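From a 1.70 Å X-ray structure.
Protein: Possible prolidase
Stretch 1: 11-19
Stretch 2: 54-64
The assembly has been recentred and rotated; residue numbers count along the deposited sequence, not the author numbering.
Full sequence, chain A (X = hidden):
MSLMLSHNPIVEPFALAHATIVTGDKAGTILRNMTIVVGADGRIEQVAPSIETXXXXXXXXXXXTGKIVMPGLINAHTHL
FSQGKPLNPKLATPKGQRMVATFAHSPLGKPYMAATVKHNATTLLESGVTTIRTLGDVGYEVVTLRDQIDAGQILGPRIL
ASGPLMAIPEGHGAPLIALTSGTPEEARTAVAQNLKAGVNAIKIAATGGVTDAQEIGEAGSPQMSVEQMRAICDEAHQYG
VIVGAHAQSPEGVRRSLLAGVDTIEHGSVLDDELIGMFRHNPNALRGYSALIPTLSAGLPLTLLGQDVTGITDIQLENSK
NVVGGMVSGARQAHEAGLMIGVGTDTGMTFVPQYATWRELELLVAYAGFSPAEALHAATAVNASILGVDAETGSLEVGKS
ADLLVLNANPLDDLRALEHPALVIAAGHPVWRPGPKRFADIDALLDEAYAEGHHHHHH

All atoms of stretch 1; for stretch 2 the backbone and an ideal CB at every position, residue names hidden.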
ATOM      1  N   VAL A  11      16.778   9.948 -17.400  1.00 37.55           N
ATOM      2  CA  VAL A  11      15.929  10.958 -16.779  1.00 34.16           C
ATOM      3  C   VAL A  11      16.285  12.342 -17.308  1.00 31.87           C
ATOM      4  O   VAL A  11      17.363  12.866 -17.032  1.00 31.75           O
ATOM      5  CB  VAL A  11      16.084  10.985 -15.246  1.00 34.68           C
ATOM      6  CG1 VAL A  11      15.225  12.092 -14.664  1.00 33.43           C
ATOM      7  CG2 VAL A  11      15.689   9.647 -14.657  1.00 34.58           C
ATOM      8  N   GLU A  12      15.375  12.927 -18.074  1.00 29.48           N
ATOM      9  CA  GLU A  12      15.595  14.255 -18.623  1.00 27.68           C
ATOM     10  C   GLU A  12      15.031  15.268 -17.637  1.00 24.86           C
ATOM     11  O   GLU A  12      13.852  15.218 -17.289  1.00 24.79           O
ATOM     12  CB  GLU A  12      14.902  14.384 -19.978  1.00 31.09           C
ATOM     13  CG  GLU A  12      15.421  13.400 -21.020  1.00 36.19           C
ATOM     14  CD  GLU A  12      14.746  13.562 -22.369  1.00 39.59           C
ATOM     15  OE1 GLU A  12      13.507  13.409 -22.439  1.00 42.71           O
ATOM     16  OE2 GLU A  12      15.455  13.843 -23.360  1.00 41.74           O
ATOM     17  N   PRO A  13      15.872  16.199 -17.165  1.00 22.72           N
ATOM     18  CA  PRO A  13      15.412  17.212 -16.207  1.00 20.71           C
ATOM     19  C   PRO A  13      14.256  18.038 -16.751  1.00 19.77           C
ATOM     20  O   PRO A  13      14.191  18.316 -17.949  1.00 20.51           O
ATOM     21  CB  PRO A  13      16.668  18.042 -15.953  1.00 20.55           C
ATOM     22  CG  PRO A  13      17.419  17.925 -17.246  1.00 22.97           C
ATOM     23  CD  PRO A  13      17.260  16.464 -17.583  1.00 21.69           C
ATOM     24  N   PHE A  14      13.342  18.429 -15.868  1.00 18.49           N
ATOM     25  CA  PHE A  14      12.189  19.216 -16.282  1.00 18.14           C
ATOM     26  C   PHE A  14      11.626  20.048 -15.138  1.00 17.91           C
ATOM     27  O   PHE A  14      12.055  19.930 -13.993  1.00 18.96           O
ATOM     28  CB  PHE A  14      11.096  18.285 -16.812  1.00 19.25           C
ATOM     29  CG  PHE A  14      10.523  17.361 -15.767  1.00 21.07           C
ATOM     30  CD1 PHE A  14       9.448  17.760 -14.976  1.00 22.43           C
ATOM     31  CD2 PHE A  14      11.071  16.097 -15.564  1.00 21.04           C
ATOM     32  CE1 PHE A  14       8.923  16.910 -13.999  1.00 23.17           C
ATOM     33  CE2 PHE A  14      10.556  15.240 -14.594  1.00 22.51           C
ATOM     34  CZ  PHE A  14       9.481  15.645 -13.810  1.00 22.51           C
ATOM     35  N   ALA A  15      10.657  20.891 -15.464  1.00 18.23           N
ATOM     36  CA  ALA A  15      10.011  21.724 -14.464  1.00 19.47           C
ATOM     37  C   ALA A  15       8.517  21.745 -14.744  1.00 18.83           C
ATOM     38  O   ALA A  15       8.095  22.016 -15.869  1.00 21.62           O
ATOM     39  CB  ALA A  15      10.577  23.139 -14.505  1.00 19.72           C
ATOM     40  N   LEU A  16       7.726  21.430 -13.726  1.00 16.97           N
ATOM     41  CA  LEU A  16       6.271  21.441 -13.847  1.00 16.67           C
ATOM     42  C   LEU A  16       5.836  22.743 -13.197  1.00 16.17           C
ATOM     43  O   LEU A  16       5.973  22.901 -11.987  1.00 16.64           O
ATOM     44  CB  LEU A  16       5.663  20.257 -13.092  1.00 16.88           C
ATOM     45  CG  LEU A  16       4.133  20.223 -12.996  1.00 19.42           C
ATOM     46  CD1 LEU A  16       3.525  20.056 -14.378  1.00 21.78           C
ATOM     47  CD2 LEU A  16       3.716  19.070 -12.082  1.00 21.49           C
ATOM     48  N   ALA A  17       5.311  23.671 -13.994  1.00 16.53           N
ATOM     49  CA  ALA A  17       4.918  24.972 -13.462  1.00 17.22           C
ATOM     50  C   ALA A  17       3.428  25.289 -13.412  1.00 16.89           C
ATOM     51  O   ALA A  17       2.609  24.636 -14.062  1.00 16.93           O
ATOM     52  CB  ALA A  17       5.642  26.071 -14.240  1.00 17.44           C
ATOM     53  N   HIS A  18       3.102  26.307 -12.616  1.00 16.26           N
ATOM     54  CA  HIS A  18       1.736  26.799 -12.451  1.00 17.60           C
ATOM     55  C   HIS A  18       0.743  25.797 -11.880  1.00 17.91           C
ATOM     56  O   HIS A  18      -0.459  25.893 -12.118  1.00 18.73           O
ATOM     57  CB  HIS A  18       1.224  27.324 -13.793  1.00 19.68           C
ATOM     58  CG  HIS A  18       2.142  28.314 -14.435  1.00 21.84           C
ATOM     59  ND1 HIS A  18       2.528  29.481 -13.814  1.00 23.92           N
ATOM     60  CD2 HIS A  18       2.773  28.298 -15.633  1.00 23.26           C
ATOM     61  CE1 HIS A  18       3.358  30.143 -14.602  1.00 24.38           C
ATOM     62  NE2 HIS A  18       3.524  29.446 -15.711  1.00 24.79           N
ATOM     63  N   ALA A  19       1.239  24.847 -11.102  1.00 18.44           N
ATOM     64  CA  ALA A  19       0.364  23.847 -10.529  1.00 18.24           C
ATOM     65  C   ALA A  19      -0.029  24.172  -9.097  1.00 17.04           C
ATOM     66  O   ALA A  19       0.654  24.924  -8.403  1.00 18.08           O
ATOM     67  CB  ALA A  19       1.035  22.482 -10.576  1.00 20.43           C
ATOM     68  N   UNK A  54      12.854  30.403 -12.102  1.00 25.94           N
ATOM     69  CA  UNK A  54      13.286  30.371 -13.491  1.00 29.94           C
ATOM     70  C   UNK A  54      13.616  28.929 -13.859  1.00 31.35           C
ATOM     71  O   UNK A  54      14.181  28.192 -13.052  1.00 31.30           O
ATOM     72  CB  UNK A  54      14.489  31.288 -13.720  1.00 29.94           C
ATOM     73  N   UNK A  55      13.256  28.531 -15.074  1.00 32.28           N
ATOM     74  CA  UNK A  55      13.522  27.174 -15.539  1.00 34.21           C
ATOM     75  C   UNK A  55      14.945  27.083 -16.078  1.00 34.74           C
ATOM     76  O   UNK A  55      15.291  27.772 -17.035  1.00 33.94           O
ATOM     77  CB  UNK A  55      12.513  26.759 -16.611  1.00 34.21           C
ATOM     78  N   UNK A  56      15.786  26.232 -15.471  1.00 36.36           N
ATOM     79  CA  UNK A  56      17.170  26.087 -15.931  1.00 37.57           C
ATOM     80  C   UNK A  56      17.233  25.739 -17.412  1.00 38.10           C
ATOM     81  O   UNK A  56      16.300  25.150 -17.963  1.00 38.28           O
ATOM     82  CB  UNK A  56      17.892  25.013 -15.115  1.00 37.57           C
ATOM     83  N   UNK A  57      18.332  26.110 -18.057  1.00 39.74           N
ATOM     84  CA  UNK A  57      18.503  25.833 -19.477  1.00 40.31           C
ATOM     85  C   UNK A  57      18.511  24.329 -19.730  1.00 40.03           C
ATOM     86  O   UNK A  57      18.982  23.556 -18.895  1.00 40.58           O
ATOM     87  CB  UNK A  57      19.795  26.468 -19.996  1.00 40.31           C
ATOM     88  N   UNK A  58      17.978  23.929 -20.881  1.00 39.99           N
ATOM     89  CA  UNK A  58      17.924  22.525 -21.285  1.00 39.78           C
ATOM     90  C   UNK A  58      16.814  21.730 -20.596  1.00 38.01           C
ATOM     91  O   UNK A  58      16.472  20.631 -21.030  1.00 38.44           O
ATOM     92  CB  UNK A  58      19.272  21.861 -20.998  1.00 39.78           C
ATOM     93  N   UNK A  59      16.250  22.281 -19.526  1.00 35.00           N
ATOM     94  CA  UNK A  59      15.178  21.602 -18.801  1.00 32.03           C
ATOM     95  C   UNK A  59      13.867  21.630 -19.575  1.00 31.14           C
ATOM     96  O   UNK A  59      13.483  22.661 -20.123  1.00 29.75           O
ATOM     97  CB  UNK A  59      14.982  22.243 -17.425  1.00 32.03           C
ATOM     98  N   UNK A  60      13.180  20.493 -19.623  1.00 29.76           N
ATOM     99  CA  UNK A  60      11.905  20.421 -20.322  1.00 29.90           C
ATOM    100  C   UNK A  60      10.861  21.169 -19.501  1.00 29.63           C
ATOM    101  O   UNK A  60      11.001  21.316 -18.286  1.00 27.88           O
ATOM    102  CB  UNK A  60      11.483  18.969 -20.559  1.00 29.90           C
ATOM    103  N   UNK A  61       9.815  21.642 -20.170  1.00 29.80           N
ATOM    104  CA  UNK A  61       8.763  22.401 -19.507  1.00 29.96           C
ATOM    105  C   UNK A  61       7.392  21.736 -19.581  1.00 28.67           C
ATOM    106  O   UNK A  61       6.901  21.412 -20.664  1.00 28.63           O
ATOM    107  CB  UNK A  61       8.681  23.801 -20.119  1.00 29.96           C
ATOM    108  N   UNK A  62       6.785  21.532 -18.416  1.00 26.33           N
ATOM    109  CA  UNK A  62       5.459  20.942 -18.324  1.00 25.38           C
ATOM    110  C   UNK A  62       4.540  22.017 -17.754  1.00 24.37           C
ATOM    111  O   UNK A  62       4.764  22.520 -16.654  1.00 22.40           O
ATOM    112  CB  UNK A  62       5.456  19.678 -17.463  1.00 25.38           C
ATOM    113  N   UNK A  63       3.513  22.379 -18.510  1.00 23.81           N
ATOM    114  CA  UNK A  63       2.582  23.409 -18.073  1.00 24.15           C
ATOM    115  C   UNK A  63       1.460  22.812 -17.230  1.00 22.12           C
ATOM    116  O   UNK A  63       0.562  22.155 -17.751  1.00 22.02           O
ATOM    117  CB  UNK A  63       2.000  24.147 -19.281  1.00 24.15           C
ATOM    118  N   UNK A  64       1.525  23.050 -15.922  1.00 19.85           N
ATOM    119  CA  UNK A  64       0.527  22.517 -15.012  1.00 18.07           C
ATOM    120  C   UNK A  64      -0.645  23.428 -14.695  1.00 17.13           C
ATOM    121  O   UNK A  64      -1.383  23.184 -13.742  1.00 16.19           O
ATOM    122  CB  UNK A  64       1.214  22.137 -13.699  1.00 18.07           C
TER

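Stretch 2 enters as a loop and then pairs in parallel with strand 14-17 of stretch 1. At position 54 nothing of stretch 1 lies within 5.5 Å of the ideal CB, so stretch 1 imposes no choice; the residue is Ser54. Position 55 points toward stretch 1, its ideal CB 4.6 Å from Ala15 CB, a gap suited to a medium or long apolar chain. Ile55 fills it, with CD1 3.4 Å from Ala15 CB.

Positions 56 to 59 form a type II turn. Position 56 has phi -55° and psi 153°, which proline or many other residues accept; it is Pro56, whose O accepts a hydrogen bond from N of position 59 at 3.3 Å. Position 57, phi -62° and psi 146°, is out of reach of stretch 1; almost any residue would do, and it is Ala57. Position 58 has phi 78° and psi -15°, a left-handed conformation that favours glycine or asparagine. Glu58 occupies it, its CA-to-CB bond directed sideways; one water donates hydrogen bonds to Pro13 O and Glu58 O, its O atom 2.7 Å from the former and 2.8 Å from the latter.

Position 59 points sideways, yet its ideal CB is 4.0 Å from Pro13 O and 4.3 Å from Phe14 CA. The nearby proline offers an apolar surface that an aromatic or a broad aliphatic group could cover. Tyr59 lays one ring face against it: Pro13 CB is 3.4 Å from the ring centroid, almost on the ring normal, a CH-pi contact.

Position 60 pairs with Phe14 in the parallel sheet, N donating to Pro13 O (2.9 Å) and O accepting from Ala15 N (2.9 Å). The ideal CB shares a face with Phe14, 3.8 Å from its CB, while the carboxylate of Glu12 lies within range of a longer chain. A basic, polar or aromatic residue would suit. His60 reaches it, with CE1 3.0 Å from Glu12 OE1 near the ring plane.

Position 61 lies on the other face, with Ala15 and Ala17. These small methyls leave room for a large side chain, and the His18 ring lies farther along, so an aromatic with a polar tip or a long flexible chain would fit. Tyr61 packs CE1 3.6 Å from Ala17 CB and brings OH 3.1 Å from His18 CD2.

Position 62 returns to the face of Phe14 and Leu16, its ideal CB 3.7 Å from Leu16 CD1; leucine, isoleucine, valine or methionine would suit. Leu62 places CD1 3.9 Å from Phe14 CD1. Its N donates to Ala15 O and its O accepts from Ala17 N, both at 2.9 Å.

Position 63 shares the face of Ala17, its ideal CB 5.3 Å from Ala17 O, so constraint is slight and a polar residue is acceptable. Asp63 sets OD1 3.7 Å from His18 CD2, at the ring edge.

At position 64 an ideal CB would clash with Ala17 O at 2.9 Å and crowd Ala19 CB at 3.1 Å, which calls for glycine. Gly64 has no side chain to place there, and its N donates a hydrogen bond to Ala17 O at 2.7 Å.

Stretch 2 54-64: SIPAEYHYLDG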
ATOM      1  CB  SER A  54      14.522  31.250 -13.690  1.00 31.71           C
ATOM      2  OG  SER A  54      15.613  30.779 -12.914  1.00 35.69           O
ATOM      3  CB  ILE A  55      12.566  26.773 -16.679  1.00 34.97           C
ATOM      4  CG1 ILE A  55      11.129  27.177 -16.334  1.00 35.58           C
ATOM      5  CG2 ILE A  55      12.669  25.272 -16.929  1.00 33.94           C
ATOM      6  CD1 ILE A  55      10.574  26.516 -15.094  1.00 36.95           C
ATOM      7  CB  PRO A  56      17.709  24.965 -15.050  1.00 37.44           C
ATOM      8  CG  PRO A  56      16.958  25.168 -13.772  1.00 37.88           C
ATOM      9  CD  PRO A  56      15.551  25.421 -14.264  1.00 37.46           C
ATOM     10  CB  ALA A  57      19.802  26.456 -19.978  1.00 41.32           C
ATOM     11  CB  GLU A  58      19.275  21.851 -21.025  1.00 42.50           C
ATOM     12  CG  GLU A  58      19.449  20.500 -21.704  1.00 46.55           C
ATOM     13  CD  GLU A  58      19.536  20.610 -23.217  1.00 48.75           C
ATOM     14  OE1 GLU A  58      20.412  21.356 -23.709  1.00 50.37           O
ATOM     15  OE2 GLU A  58      18.736  19.951 -23.913  1.00 50.05           O
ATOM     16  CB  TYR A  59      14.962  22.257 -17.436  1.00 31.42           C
ATOM     17  CG  TYR A  59      15.897  21.783 -16.348  1.00 29.62           C
ATOM     18  CD1 TYR A  59      17.274  21.713 -16.557  1.00 30.16           C
ATOM     19  CD2 TYR A  59      15.405  21.444 -15.088  1.00 29.56           C
ATOM     20  CE1 TYR A  59      18.137  21.320 -15.534  1.00 30.50           C
ATOM     21  CE2 TYR A  59      16.257  21.052 -14.061  1.00 29.06           C
ATOM     22  CZ  TYR A  59      17.622  20.995 -14.290  1.00 29.55           C
ATOM     23  OH  TYR A  59      18.467  20.628 -13.273  1.00 28.57           O
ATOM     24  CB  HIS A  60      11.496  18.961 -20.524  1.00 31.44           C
ATOM     25  CG  HIS A  60      12.410  18.205 -21.437  1.00 33.83           C
ATOM     26  ND1 HIS A  60      12.405  16.830 -21.528  1.00 36.36           N
ATOM     27  CD2 HIS A  60      13.354  18.635 -22.310  1.00 34.58           C
ATOM     28  CE1 HIS A  60      13.305  16.446 -22.415  1.00 35.43           C
ATOM     29  NE2 HIS A  60      13.894  17.522 -22.905  1.00 35.62           N
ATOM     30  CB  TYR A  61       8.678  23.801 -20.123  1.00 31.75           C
ATOM     31  CG  TYR A  61       7.643  24.706 -19.494  1.00 34.15           C
ATOM     32  CD1 TYR A  61       7.851  25.272 -18.237  1.00 35.98           C
ATOM     33  CD2 TYR A  61       6.455  25.001 -20.159  1.00 35.32           C
ATOM     34  CE1 TYR A  61       6.897  26.114 -17.657  1.00 37.19           C
ATOM     35  CE2 TYR A  61       5.496  25.838 -19.589  1.00 36.91           C
ATOM     36  CZ  TYR A  61       5.723  26.390 -18.341  1.00 36.94           C
ATOM     37  OH  TYR A  61       4.776  27.219 -17.781  1.00 39.13           O
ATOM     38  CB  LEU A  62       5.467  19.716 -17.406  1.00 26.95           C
ATOM     39  CG  LEU A  62       6.138  18.435 -17.916  1.00 29.55           C
ATOM     40  CD1 LEU A  62       6.065  17.359 -16.841  1.00 30.23           C
ATOM     41  CD2 LEU A  62       5.446  17.953 -19.181  1.00 30.83           C
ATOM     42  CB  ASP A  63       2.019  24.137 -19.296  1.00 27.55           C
ATOM     43  CG  ASP A  63       1.041  25.224 -18.927  1.00 29.87           C
ATOM     44  OD1 ASP A  63       1.105  25.725 -17.785  1.00 28.56           O
ATOM     45  OD2 ASP A  63       0.215  25.587 -19.790  1.00 33.83           O
TER
HETATM   46  O   HOH W   1      15.842  18.071 -20.103  1.00 28.24           O
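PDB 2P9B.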